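Cytochrome c (Chlorobaculum tepidum, PDB 3A9F) probably carries electrons through its single covalently bound heme c, as the electron carrier domain of the cytochrome cz subunit of the P840 photosynthetic reaction centre. Local coordinates at residues Ser16-Phe25 against Thr83-Lys91. Sequence-based numbering, arbitrary orientation.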
# COMPACT_ATOMS: atom_id res chain seq x y z
N SER A 16 8.18 11.75 -0.01
CA SER A 16 7.16 10.70 -0.07
C SER A 16 5.86 11.19 -0.70
O SER A 16 5.35 12.26 -0.35
CB SER A 16 6.88 10.14 1.33
OG SER A 16 5.84 9.17 1.28
N ASP A 17 5.29 10.38 -1.59
CA ASP A 17 3.97 10.69 -2.13
C ASP A 17 2.84 10.23 -1.20
O ASP A 17 1.68 10.34 -1.56
CB ASP A 17 3.78 10.15 -3.57
CG ASP A 17 3.81 8.62 -3.67
OD1 ASP A 17 3.88 7.93 -2.63
OD2 ASP A 17 3.73 8.11 -4.82
N VAL A 18 3.20 9.72 -0.02
CA VAL A 18 2.24 9.36 1.04
C VAL A 18 2.57 10.20 2.27
O VAL A 18 3.65 10.05 2.85
CB VAL A 18 2.31 7.85 1.40
CG1 VAL A 18 1.37 7.52 2.55
CG2 VAL A 18 1.98 7.00 0.18
N PRO A 19 1.66 11.10 2.67
CA PRO A 19 1.93 11.94 3.84
C PRO A 19 1.84 11.17 5.16
O PRO A 19 1.36 10.04 5.21
CB PRO A 19 0.82 13.00 3.79
CG PRO A 19 0.01 12.74 2.65
CD PRO A 19 0.43 11.49 1.97
N PRO A 20 2.28 11.80 6.25
CA PRO A 20 2.25 11.13 7.54
C PRO A 20 0.83 10.72 7.93
O PRO A 20 -0.14 11.45 7.66
CB PRO A 20 2.80 12.21 8.48
CG PRO A 20 3.72 12.99 7.59
CD PRO A 20 2.97 13.10 6.32
N ALA A 21 0.71 9.56 8.58
CA ALA A 21 -0.56 9.04 9.06
C ALA A 21 -1.27 10.04 9.97
O ALA A 21 -0.61 10.80 10.69
CB ALA A 21 -0.35 7.74 9.81
N PRO A 22 -2.61 10.02 9.99
CA PRO A 22 -3.32 10.81 11.01
C PRO A 22 -2.89 10.37 12.41
O PRO A 22 -2.61 9.19 12.64
CB PRO A 22 -4.80 10.48 10.76
CG PRO A 22 -4.79 9.21 9.95
CD PRO A 22 -3.53 9.21 9.16
N ALA A 23 -2.82 11.34 13.32
CA ALA A 23 -2.49 11.01 14.70
C ALA A 23 -3.49 9.98 15.20
O ALA A 23 -4.70 10.17 15.05
CB ALA A 23 -2.53 12.25 15.59
N GLY A 24 -2.98 8.90 15.77
CA GLY A 24 -3.86 7.85 16.26
C GLY A 24 -4.29 6.81 15.24
O GLY A 24 -5.14 5.96 15.53
N PHE A 25 -3.72 6.86 14.04
CA PHE A 25 -4.01 5.88 12.98
C PHE A 25 -3.91 4.46 13.50
O PHE A 25 -2.96 4.12 14.22
CB PHE A 25 -3.00 6.11 11.85
CG PHE A 25 -3.19 5.24 10.62
CD1 PHE A 25 -4.16 5.52 9.67
CD2 PHE A 25 -2.33 4.18 10.39
CE1 PHE A 25 -4.29 4.69 8.53
CE2 PHE A 25 -2.44 3.39 9.26
CZ PHE A 25 -3.41 3.66 8.34
N THR A 83 -5.36 4.05 3.07
CA THR A 83 -4.95 3.25 4.22
C THR A 83 -3.75 2.37 3.91
O THR A 83 -2.81 2.28 4.69
CB THR A 83 -6.15 2.41 4.67
OG1 THR A 83 -7.19 3.30 5.11
CG2 THR A 83 -5.79 1.44 5.80
N ILE A 84 -3.81 1.71 2.76
CA ILE A 84 -2.77 0.79 2.35
C ILE A 84 -1.47 1.54 2.13
O ILE A 84 -0.41 1.08 2.57
CB ILE A 84 -3.21 0.03 1.07
CG1 ILE A 84 -4.32 -0.96 1.43
CG2 ILE A 84 -2.01 -0.68 0.40
CD1 ILE A 84 -5.08 -1.52 0.23
N GLY A 85 -1.53 2.69 1.47
CA GLY A 85 -0.32 3.48 1.25
C GLY A 85 0.35 3.91 2.54
O GLY A 85 1.57 3.86 2.67
N ILE A 86 -0.46 4.35 3.50
CA ILE A 86 0.09 4.76 4.79
C ILE A 86 0.80 3.58 5.46
O ILE A 86 1.93 3.72 5.92
CB ILE A 86 -1.01 5.32 5.71
CG1 ILE A 86 -1.47 6.68 5.19
CG2 ILE A 86 -0.49 5.42 7.16
CD1 ILE A 86 -2.83 7.13 5.77
N TRP A 87 0.16 2.42 5.51
CA TRP A 87 0.77 1.28 6.19
C TRP A 87 2.04 0.84 5.46
O TRP A 87 3.08 0.60 6.09
CB TRP A 87 -0.20 0.10 6.34
CG TRP A 87 0.37 -0.95 7.24
CD1 TRP A 87 0.24 -1.01 8.60
CD2 TRP A 87 1.23 -2.03 6.87
NE1 TRP A 87 0.94 -2.08 9.10
CE2 TRP A 87 1.56 -2.72 8.06
CE3 TRP A 87 1.73 -2.49 5.65
CZ2 TRP A 87 2.38 -3.85 8.06
CZ3 TRP A 87 2.54 -3.62 5.65
CH2 TRP A 87 2.86 -4.28 6.85
N LEU A 88 1.98 0.71 4.13
CA LEU A 88 3.18 0.29 3.41
C LEU A 88 4.31 1.30 3.59
O LEU A 88 5.48 0.90 3.78
CB LEU A 88 2.89 0.11 1.93
CG LEU A 88 2.00 -1.08 1.58
CD1 LEU A 88 1.54 -0.94 0.12
CD2 LEU A 88 2.73 -2.41 1.83
N HIS A 89 3.98 2.59 3.54
CA HIS A 89 5.00 3.62 3.67
C HIS A 89 5.66 3.57 5.06
O HIS A 89 6.89 3.67 5.18
CB HIS A 89 4.40 5.00 3.39
CG HIS A 89 5.38 6.11 3.56
ND1 HIS A 89 5.15 7.18 4.40
CD2 HIS A 89 6.61 6.31 3.02
CE1 HIS A 89 6.19 7.99 4.37
NE2 HIS A 89 7.09 7.49 3.53
N GLU A 90 4.86 3.42 6.11
CA GLU A 90 5.38 3.57 7.48
C GLU A 90 5.85 2.29 8.15
O GLU A 90 6.67 2.35 9.07
CB GLU A 90 4.35 4.28 8.37
CG GLU A 90 4.02 5.68 7.83
CD GLU A 90 3.38 6.64 8.82
OE1 GLU A 90 3.30 6.33 10.03
OE2 GLU A 90 2.95 7.72 8.37
N LYS A 91 5.36 1.13 7.69
CA LYS A 91 5.57 -0.13 8.41
C LYS A 91 6.16 -1.29 7.62
O LYS A 91 6.74 -2.20 8.22
CB LYS A 91 4.25 -0.61 9.03
CG LYS A 91 3.60 0.33 10.03
CD LYS A 91 4.42 0.48 11.30
CE LYS A 91 3.68 1.34 12.29
NZ LYS A 91 4.52 1.65 13.47
O HOH W 1 2.79 7.76 5.68
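The trans chi1 of Phe-25 (-177°) swings its ring toward helix 78-91, where Ile-86 CG2, itself opposite the backbone N, approaches from the opposite direction. CG2 sits over one ring face, 3.8 Å from the centroid of Phe-25, a CH-pi contact. The same CG2 touches Ala-21 CB at 3.5 Å, while Ile-86 CD1 reaches Pro-22 CD and Ile-86 CG1 meets Val-18 CG1. Thr-83 O lies at the ring edge of Phe-25. Val-18 CG1 rests 3.7 Å from Gly-85 O, and Val-18 CG2 lies by the side of Gly-85 where a side chain would point. Glu-90, extended beyond CG, offers OE2 on its syn side to Ala-21 N (2.9 Å). That N-H comes in 24° out of the carboxylate plane. One water donates to both Glu-90 OE2 and Pro-19 O and lies in the ring plane of His-89, 2.7 Å from ND1. Ser-16 OG stands over a face of that imidazole and donates to Val-18 O. The proline-rich loop leading into helix 27-37 is thus strapped along the outer side of C-terminal helix 78-91, whose Ile-84 and Leu-88 touch the heme. Two bonds grip Glu-90 OE2, which probably favours its ionised form.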